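Local coordinates for lipoprotein (Mycoplasma mycoides subsp. capri, PDB 7ADK) that probably cleaves proteins at the mycoplasma surface as a lipoprotein peptidase related to chymotrypsin-like serine proteases, at residues G282-S295 with I455-S469. Numbering follows the deposited sequence.
Sequences GLARTLPNEEYKTS and IKDGMVSFSLTRLNS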
ATOM      1  N   GLY B 282     -13.871   3.492  14.728  1.00 59.09           N
ATOM      2  CA  GLY B 282     -12.451   3.665  14.398  1.00 59.09           C
ATOM      3  C   GLY B 282     -12.040   5.076  14.043  1.00 59.09           C
ATOM      4  O   GLY B 282     -10.889   5.385  13.773  1.00 59.09           O
ATOM      5  N   LEU B 283     -13.035   5.931  14.028  1.00 62.40           N
ATOM      6  CA  LEU B 283     -13.016   7.353  13.777  1.00 62.40           C
ATOM      7  C   LEU B 283     -13.753   7.966  14.951  1.00 62.40           C
ATOM      8  O   LEU B 283     -14.689   7.371  15.470  1.00 62.40           O
ATOM      9  CB  LEU B 283     -13.691   7.592  12.418  1.00 62.40           C
ATOM     10  CG  LEU B 283     -14.141   9.017  12.071  1.00 62.40           C
ATOM     11  CD1 LEU B 283     -14.541   9.043  10.598  1.00 62.40           C
ATOM     12  CD2 LEU B 283     -15.346   9.472  12.894  1.00 62.40           C
ATOM     13  N   ALA B 284     -13.330   9.133  15.385  1.00 63.61           N
ATOM     14  CA  ALA B 284     -13.802   9.746  16.621  1.00 63.61           C
ATOM     15  C   ALA B 284     -13.491   9.034  17.946  1.00 63.61           C
ATOM     16  O   ALA B 284     -13.209   9.735  18.901  1.00 63.61           O
ATOM     17  CB  ALA B 284     -15.250  10.187  16.513  1.00 63.61           C
ATOM     18  N   ARG B 285     -13.534   7.708  18.049  1.00 63.10           N
ATOM     19  CA  ARG B 285     -13.519   7.020  19.345  1.00 63.10           C
ATOM     20  C   ARG B 285     -12.255   6.216  19.577  1.00 63.10           C
ATOM     21  O   ARG B 285     -11.558   6.457  20.558  1.00 63.10           O
ATOM     22  CB  ARG B 285     -14.779   6.165  19.540  1.00 63.10           C
ATOM     23  CG  ARG B 285     -16.097   6.905  19.326  1.00 63.10           C
ATOM     24  CD  ARG B 285     -16.410   8.004  20.324  1.00 63.10           C
ATOM     25  NE  ARG B 285     -17.687   8.638  19.954  1.00 63.10           N
ATOM     26  CZ  ARG B 285     -17.837   9.763  19.280  1.00 63.10           C
ATOM     27  NH1 ARG B 285     -17.008  10.757  19.365  1.00 63.10           N
ATOM     28  NH2 ARG B 285     -18.835   9.919  18.472  1.00 63.10           N
ATOM     29  N   THR B 286     -11.914   5.288  18.696  1.00 60.59           N
ATOM     30  CA  THR B 286     -10.632   4.560  18.752  1.00 60.59           C
ATOM     31  C   THR B 286      -9.540   5.414  18.157  1.00 60.59           C
ATOM     32  O   THR B 286      -8.819   5.020  17.246  1.00 60.59           O
ATOM     33  CB  THR B 286     -10.659   3.177  18.122  1.00 60.59           C
ATOM     34  OG1 THR B 286     -11.814   2.547  18.599  1.00 60.59           O
ATOM     35  CG2 THR B 286      -9.443   2.366  18.571  1.00 60.59           C
ATOM     36  N   LEU B 287      -9.536   6.664  18.604  1.00 60.11           N
ATOM     37  CA  LEU B 287      -8.982   7.749  17.848  1.00 60.11           C
ATOM     38  C   LEU B 287      -7.496   7.499  17.618  1.00 60.11           C
ATOM     39  O   LEU B 287      -7.116   7.436  16.443  1.00 60.11           O
ATOM     40  CB  LEU B 287      -9.465   9.126  18.403  1.00 60.11           C
ATOM     41  CG  LEU B 287      -8.969   9.715  19.741  1.00 60.11           C
ATOM     42  CD1 LEU B 287      -7.696  10.538  19.574  1.00 60.11           C
ATOM     43  CD2 LEU B 287      -9.995  10.678  20.306  1.00 60.11           C
ATOM     44  N   PRO B 288      -6.645   7.295  18.641  1.00 55.93           N
ATOM     45  CA  PRO B 288      -5.250   7.498  18.446  1.00 55.93           C
ATOM     46  C   PRO B 288      -4.474   6.208  18.205  1.00 55.93           C
ATOM     47  O   PRO B 288      -4.432   5.288  19.028  1.00 55.93           O
ATOM     48  CB  PRO B 288      -4.787   8.220  19.697  1.00 55.93           C
ATOM     49  CG  PRO B 288      -5.789   7.864  20.783  1.00 55.93           C
ATOM     50  CD  PRO B 288      -6.846   7.039  20.052  1.00 55.93           C
ATOM     51  N   ASN B 289      -3.829   6.180  17.055  1.00 54.99           N
ATOM     52  CA  ASN B 289      -2.606   5.447  16.869  1.00 54.99           C
ATOM     53  C   ASN B 289      -1.612   6.270  17.700  1.00 54.99           C
ATOM     54  O   ASN B 289      -1.469   7.467  17.461  1.00 54.99           O
ATOM     55  CB  ASN B 289      -2.281   5.509  15.379  1.00 54.99           C
ATOM     56  CG  ASN B 289      -0.956   4.902  14.988  1.00 54.99           C
ATOM     57  OD1 ASN B 289      -0.279   4.246  15.753  1.00 54.99           O
ATOM     58  ND2 ASN B 289      -0.557   5.091  13.760  1.00 54.99           N
ATOM     59  N   GLU B 290      -1.018   5.699  18.735  1.00 56.92           N
ATOM     60  CA  GLU B 290      -0.162   6.457  19.656  1.00 56.92           C
ATOM     61  C   GLU B 290       1.277   5.965  19.655  1.00 56.92           C
ATOM     62  O   GLU B 290       1.543   4.777  19.455  1.00 56.92           O
ATOM     63  CB  GLU B 290      -0.778   6.520  21.064  1.00 56.92           C
ATOM     64  CG  GLU B 290      -0.992   5.127  21.679  1.00 56.92           C
ATOM     65  CD  GLU B 290      -0.886   5.081  23.209  1.00 56.92           C
ATOM     66  OE1 GLU B 290      -0.766   6.150  23.859  1.00 56.92           O
ATOM     67  OE2 GLU B 290      -0.895   3.954  23.758  1.00 56.92           O
ATOM     68  N   GLU B 291       2.196   6.898  19.907  1.00 57.32           N
ATOM     69  CA  GLU B 291       3.639   6.699  19.964  1.00 57.32           C
ATOM     70  C   GLU B 291       4.204   7.311  21.252  1.00 57.32           C
ATOM     71  O   GLU B 291       3.874   8.443  21.599  1.00 57.32           O
ATOM     72  CB  GLU B 291       4.340   7.330  18.746  1.00 57.32           C
ATOM     73  CG  GLU B 291       3.914   6.822  17.352  1.00 57.32           C
ATOM     74  CD  GLU B 291       3.063   7.828  16.540  1.00 57.32           C
ATOM     75  OE1 GLU B 291       1.997   8.268  17.015  1.00 57.32           O
ATOM     76  OE2 GLU B 291       3.455   8.176  15.399  1.00 57.32           O
ATOM     77  N   TYR B 292       5.105   6.596  21.924  1.00 62.96           N
ATOM     78  CA  TYR B 292       5.947   7.115  22.999  1.00 62.96           C
ATOM     79  C   TYR B 292       7.421   6.967  22.615  1.00 62.96           C
ATOM     80  O   TYR B 292       7.865   5.846  22.390  1.00 62.96           O
ATOM     81  CB  TYR B 292       5.684   6.348  24.296  1.00 62.96           C
ATOM     82  CG  TYR B 292       4.273   6.436  24.820  1.00 62.96           C
ATOM     83  CD1 TYR B 292       3.801   7.670  25.275  1.00 62.96           C
ATOM     84  CD2 TYR B 292       3.431   5.305  24.828  1.00 62.96           C
ATOM     85  CE1 TYR B 292       2.508   7.802  25.781  1.00 62.96           C
ATOM     86  CE2 TYR B 292       2.106   5.451  25.296  1.00 62.96           C
ATOM     87  CZ  TYR B 292       1.646   6.691  25.769  1.00 62.96           C
ATOM     88  OH  TYR B 292       0.358   6.857  26.136  1.00 62.96           O
ATOM     89  N   LYS B 293       8.176   8.063  22.539  1.00 67.61           N
ATOM     90  CA  LYS B 293       9.569   8.039  22.082  1.00 67.61           C
ATOM     91  C   LYS B 293      10.525   8.240  23.256  1.00 67.61           C
ATOM     92  O   LYS B 293      10.375   9.182  24.030  1.00 67.61           O
ATOM     93  CB  LYS B 293       9.731   9.062  20.945  1.00 67.61           C
ATOM     94  CG  LYS B 293      10.663   8.525  19.851  1.00 67.61           C
ATOM     95  CD  LYS B 293      10.845   9.518  18.690  1.00 67.61           C
ATOM     96  CE  LYS B 293      11.558   8.853  17.498  1.00 67.61           C
ATOM     97  NZ  LYS B 293      12.138   9.849  16.557  1.00 67.61           N
ATOM     98  N   THR B 294      11.488   7.341  23.427  1.00 77.13           N
ATOM     99  CA  THR B 294      12.364   7.254  24.617  1.00 77.13           C
ATOM    100  C   THR B 294      13.779   7.803  24.416  1.00 77.13           C
ATOM    101  O   THR B 294      14.486   8.017  25.395  1.00 77.13           O
ATOM    102  CB  THR B 294      12.469   5.797  25.097  1.00 77.13           C
ATOM    103  OG1 THR B 294      12.810   4.981  24.012  1.00 77.13           O
ATOM    104  CG2 THR B 294      11.172   5.301  25.694  1.00 77.13           C
ATOM    105  N   SER B 295      14.206   8.070  23.179  1.00 84.00           N
ATOM    106  CA  SER B 295      15.582   8.498  22.836  1.00 84.00           C
ATOM    107  C   SER B 295      16.706   7.521  23.221  1.00 84.00           C
ATOM    108  O   SER B 295      17.795   7.943  23.599  1.00 84.00           O
ATOM    109  CB  SER B 295      15.882   9.927  23.301  1.00 84.00           C
ATOM    110  OG  SER B 295      17.046  10.439  22.691  1.00 84.00           O
ATOM    111  N   ILE B 455       5.163   4.307  28.672  1.00 69.66           N
ATOM    112  CA  ILE B 455       5.229   5.542  29.449  1.00 69.66           C
ATOM    113  C   ILE B 455       6.358   5.415  30.488  1.00 69.66           C
ATOM    114  O   ILE B 455       6.173   4.822  31.546  1.00 69.66           O
ATOM    115  CB  ILE B 455       3.858   5.913  30.067  1.00 69.66           C
ATOM    116  CG1 ILE B 455       2.722   5.994  29.029  1.00 69.66           C
ATOM    117  CG2 ILE B 455       3.947   7.258  30.782  1.00 69.66           C
ATOM    118  CD1 ILE B 455       1.338   6.112  29.627  1.00 69.66           C
ATOM    119  N   LYS B 456       7.539   5.957  30.173  1.00 76.77           N
ATOM    120  CA  LYS B 456       8.786   5.947  30.962  1.00 76.77           C
ATOM    121  C   LYS B 456       9.261   7.363  31.296  1.00 76.77           C
ATOM    122  O   LYS B 456       8.934   8.307  30.574  1.00 76.77           O
ATOM    123  CB  LYS B 456       9.894   5.212  30.196  1.00 76.77           C
ATOM    124  CG  LYS B 456       9.593   3.747  29.869  1.00 76.77           C
ATOM    125  CD  LYS B 456      10.849   3.092  29.309  1.00 76.77           C
ATOM    126  CE  LYS B 456      10.647   1.627  28.969  1.00 76.77           C
ATOM    127  NZ  LYS B 456      11.859   0.968  28.555  1.00 76.77           N
ATOM    128  N   ASP B 457      10.051   7.544  32.353  1.00 85.07           N
ATOM    129  CA  ASP B 457      10.474   8.903  32.749  1.00 85.07           C
ATOM    130  C   ASP B 457      11.459   9.575  31.773  1.00 85.07           C
ATOM    131  O   ASP B 457      11.504  10.803  31.686  1.00 85.07           O
ATOM    132  CB  ASP B 457      11.058   8.927  34.169  1.00 85.07           C
ATOM    133  CG  ASP B 457      10.101   8.433  35.255  1.00 85.07           C
ATOM    134  OD1 ASP B 457       9.761   7.230  35.268  1.00 85.07           O
ATOM    135  OD2 ASP B 457       9.744   9.241  36.143  1.00 85.07           O
ATOM    136  N   GLY B 458      12.229   8.814  30.996  1.00 81.70           N
ATOM    137  CA  GLY B 458      13.173   9.344  30.010  1.00 81.70           C
ATOM    138  C   GLY B 458      12.549   9.804  28.686  1.00 81.70           C
ATOM    139  O   GLY B 458      13.266  10.034  27.718  1.00 81.70           O
ATOM    140  N   MET B 459      11.221   9.899  28.593  1.00 72.96           N
ATOM    141  CA  MET B 459      10.492  10.102  27.337  1.00 72.96           C
ATOM    142  C   MET B 459      10.686  11.501  26.735  1.00 72.96           C
ATOM    143  O   MET B 459      10.564  12.506  27.433  1.00 72.96           O
ATOM    144  CB  MET B 459       9.019   9.786  27.580  1.00 72.96           C
ATOM    145  CG  MET B 459       8.194   9.718  26.308  1.00 72.96           C
ATOM    146  SD  MET B 459       6.423   9.840  26.591  1.00 72.96           S
ATOM    147  CE  MET B 459       6.150   8.462  27.674  1.00 72.96           C
ATOM    148  N   VAL B 460      10.949  11.579  25.429  1.00 70.69           N
ATOM    149  CA  VAL B 460      11.210  12.832  24.702  1.00 70.69           C
ATOM    150  C   VAL B 460       9.993  13.374  23.957  1.00 70.69           C
ATOM    151  O   VAL B 460       9.892  14.581  23.778  1.00 70.69           O
ATOM    152  CB  VAL B 460      12.418  12.719  23.758  1.00 70.69           C
ATOM    153  CG1 VAL B 460      13.689  12.495  24.560  1.00 70.69           C
ATOM    154  CG2 VAL B 460      12.304  11.655  22.682  1.00 70.69           C
ATOM    155  N   SER B 461       9.064  12.517  23.537  1.00 63.85           N
ATOM    156  CA  SER B 461       7.802  12.939  22.914  1.00 63.85           C
ATOM    157  C   SER B 461       6.695  11.886  22.993  1.00 63.85           C
ATOM    158  O   SER B 461       6.952  10.698  23.142  1.00 63.85           O
ATOM    159  CB  SER B 461       8.003  13.398  21.462  1.00 63.85           C
ATOM    160  OG  SER B 461       8.449  12.309  20.678  1.00 63.85           O
ATOM    161  N   PHE B 462       5.456  12.359  22.918  1.00 60.11           N
ATOM    162  CA  PHE B 462       4.197  11.614  22.947  1.00 60.11           C
ATOM    163  C   PHE B 462       3.354  12.104  21.785  1.00 60.11           C
ATOM    164  O   PHE B 462       3.315  13.299  21.529  1.00 60.11           O
ATOM    165  CB  PHE B 462       3.531  11.852  24.313  1.00 60.11           C
ATOM    166  CG  PHE B 462       2.021  11.716  24.361  1.00 60.11           C
ATOM    167  CD1 PHE B 462       1.428  10.491  24.047  1.00 60.11           C
ATOM    168  CD2 PHE B 462       1.221  12.832  24.710  1.00 60.11           C
ATOM    169  CE1 PHE B 462       0.030  10.370  24.090  1.00 60.11           C
ATOM    170  CE2 PHE B 462      -0.181  12.695  24.798  1.00 60.11           C
ATOM    171  CZ  PHE B 462      -0.767  11.462  24.490  1.00 60.11           C
ATOM    172  N   SER B 463       2.667  11.227  21.069  1.00 58.32           N
ATOM    173  CA  SER B 463       1.822  11.660  19.952  1.00 58.32           C
ATOM    174  C   SER B 463       0.518  10.863  19.818  1.00 58.32           C
ATOM    175  O   SER B 463       0.448   9.721  20.248  1.00 58.32           O
ATOM    176  CB  SER B 463       2.636  11.626  18.658  1.00 58.32           C
ATOM    177  OG  SER B 463       1.988  12.332  17.632  1.00 58.32           O
ATOM    178  N   LEU B 464      -0.495  11.485  19.213  1.00 55.49           N
ATOM    179  CA  LEU B 464      -1.828  10.937  18.933  1.00 55.49           C
ATOM    180  C   LEU B 464      -2.119  11.146  17.446  1.00 55.49           C
ATOM    181  O   LEU B 464      -2.338  12.284  17.045  1.00 55.49           O
ATOM    182  CB  LEU B 464      -2.834  11.715  19.800  1.00 55.49           C
ATOM    183  CG  LEU B 464      -2.659  11.599  21.314  1.00 55.49           C
ATOM    184  CD1 LEU B 464      -3.474  12.678  22.004  1.00 55.49           C
ATOM    185  CD2 LEU B 464      -3.119  10.254  21.858  1.00 55.49           C
ATOM    186  N   THR B 465      -2.164  10.110  16.608  1.00 57.68           N
ATOM    187  CA  THR B 465      -2.680  10.244  15.229  1.00 57.68           C
ATOM    188  C   THR B 465      -3.996   9.524  15.027  1.00 57.68           C
ATOM    189  O   THR B 465      -4.130   8.340  15.315  1.00 57.68           O
ATOM    190  CB  THR B 465      -1.650   9.986  14.115  1.00 57.68           C
ATOM    191  OG1 THR B 465      -2.220  10.238  12.847  1.00 57.68           O
ATOM    192  CG2 THR B 465      -1.052   8.604  13.990  1.00 57.68           C
ATOM    193  N   ARG B 466      -4.984  10.265  14.536  1.00 56.66           N
ATOM    194  CA  ARG B 466      -6.387   9.855  14.521  1.00 56.66           C
ATOM    195  C   ARG B 466      -7.122  10.308  13.275  1.00 56.66           C
ATOM    196  O   ARG B 466      -6.839  11.379  12.748  1.00 56.66           O
ATOM    197  CB  ARG B 466      -7.060  10.380  15.799  1.00 56.66           C
ATOM    198  CG  ARG B 466      -7.006  11.897  16.011  1.00 56.66           C
ATOM    199  CD  ARG B 466      -8.406  12.463  15.898  1.00 56.66           C
ATOM    200  NE  ARG B 466      -8.402  13.900  15.675  1.00 56.66           N
ATOM    201  CZ  ARG B 466      -8.336  14.490  14.507  1.00 56.66           C
ATOM    202  NH1 ARG B 466      -8.658  15.733  14.403  1.00 56.66           N
ATOM    203  NH2 ARG B 466      -7.958  13.877  13.431  1.00 56.66           N
ATOM    204  N   LEU B 467      -8.063   9.492  12.820  1.00 57.44           N
ATOM    205  CA  LEU B 467      -8.957   9.748  11.687  1.00 57.44           C
ATOM    206  C   LEU B 467      -9.948  10.855  12.055  1.00 57.44           C
ATOM    207  O   LEU B 467     -10.572  10.763  13.114  1.00 57.44           O
ATOM    208  CB  LEU B 467      -9.631   8.399  11.379  1.00 57.44           C
ATOM    209  CG  LEU B 467     -10.452   8.288  10.093  1.00 57.44           C
ATOM    210  CD1 LEU B 467      -9.670   8.722   8.861  1.00 57.44           C
ATOM    211  CD2 LEU B 467     -10.842   6.830   9.866  1.00 57.44           C
ATOM    212  N   ASN B 468     -10.051  11.924  11.263  1.00 62.86           N
ATOM    213  CA  ASN B 468     -10.929  13.035  11.618  1.00 62.86           C
ATOM    214  C   ASN B 468     -12.409  12.708  11.397  1.00 62.86           C
ATOM    215  O   ASN B 468     -12.780  11.981  10.478  1.00 62.86           O
ATOM    216  CB  ASN B 468     -10.487  14.406  11.064  1.00 62.86           C
ATOM    217  CG  ASN B 468     -10.005  14.528   9.638  1.00 62.86           C
ATOM    218  OD1 ASN B 468     -10.670  14.163   8.688  1.00 62.86           O
ATOM    219  ND2 ASN B 468      -8.865  15.129   9.425  1.00 62.86           N
ATOM    220  N   SER B 469     -13.261  13.253  12.264  1.00 66.51           N
ATOM    221  CA  SER B 469     -14.703  13.010  12.299  1.00 66.51           C
ATOM    222  C   SER B 469     -15.450  13.351  11.006  1.00 66.51           C
ATOM    223  O   SER B 469     -16.521  12.821  10.735  1.00 66.51           O
ATOM    224  CB  SER B 469     -15.288  13.783  13.471  1.00 66.51           C
ATOM    225  OG  SER B 469     -15.311  15.170  13.237  1.00 66.51           O
TER
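Tyr292 and Phe462 stand side by side on neighbouring strands, 289-293 and 461-467, which run antiparallel in the antiparallel sheet of a domain related to PA-clan (chymotrypsin-like) peptidases. They form a non-hydrogen-bonded pair: their ring planes are nearly parallel, at 14°, but strongly offset, with centroids of the Tyr292 and Phe462 rings separated by 5.6 Å, so that the rings hardly overlap and Tyr292 CE1 lies nearest Phe462 CD1. Ile455 comes from the loop before strand 461-467 and lays CG1 over one face of the tyrosine, 3.8 Å from the ring centroid, a CH-pi contact. Met459, with its CG anti to the backbone N (chi1 -170°), approaches the ring obliquely in a Met-aromatic contact, SD lying 4.9 Å from the centroid of the Tyr292 ring, while its methyl CE touches Tyr292 CD1. Val503 of strand 503-507 touches Ile455, Tyr292 and Phe462, extending this apolar cluster. Farther along the same face, Leu464 and Pro288 run alongside each other, Leu464 CD2 packing against Pro288 CB.

On the other sheet face, Asn289 and Thr465 lie alongside each other, the threonine CG2 meeting the asparagine CB and amide. Glu291 bends at chi2 (107°) to bring OE1 beside Ser463 CB. Outside the two strands, Asn480 binds the polar ends of both Asn289 and Thr465, and Lys488 forms a salt bridge with Glu291 OE2. Backbone bonds tie Asn289 to Thr465 in both directions, and just before strand 461-467 begins, Val460 N donates to Lys293 O at 2.8 Å.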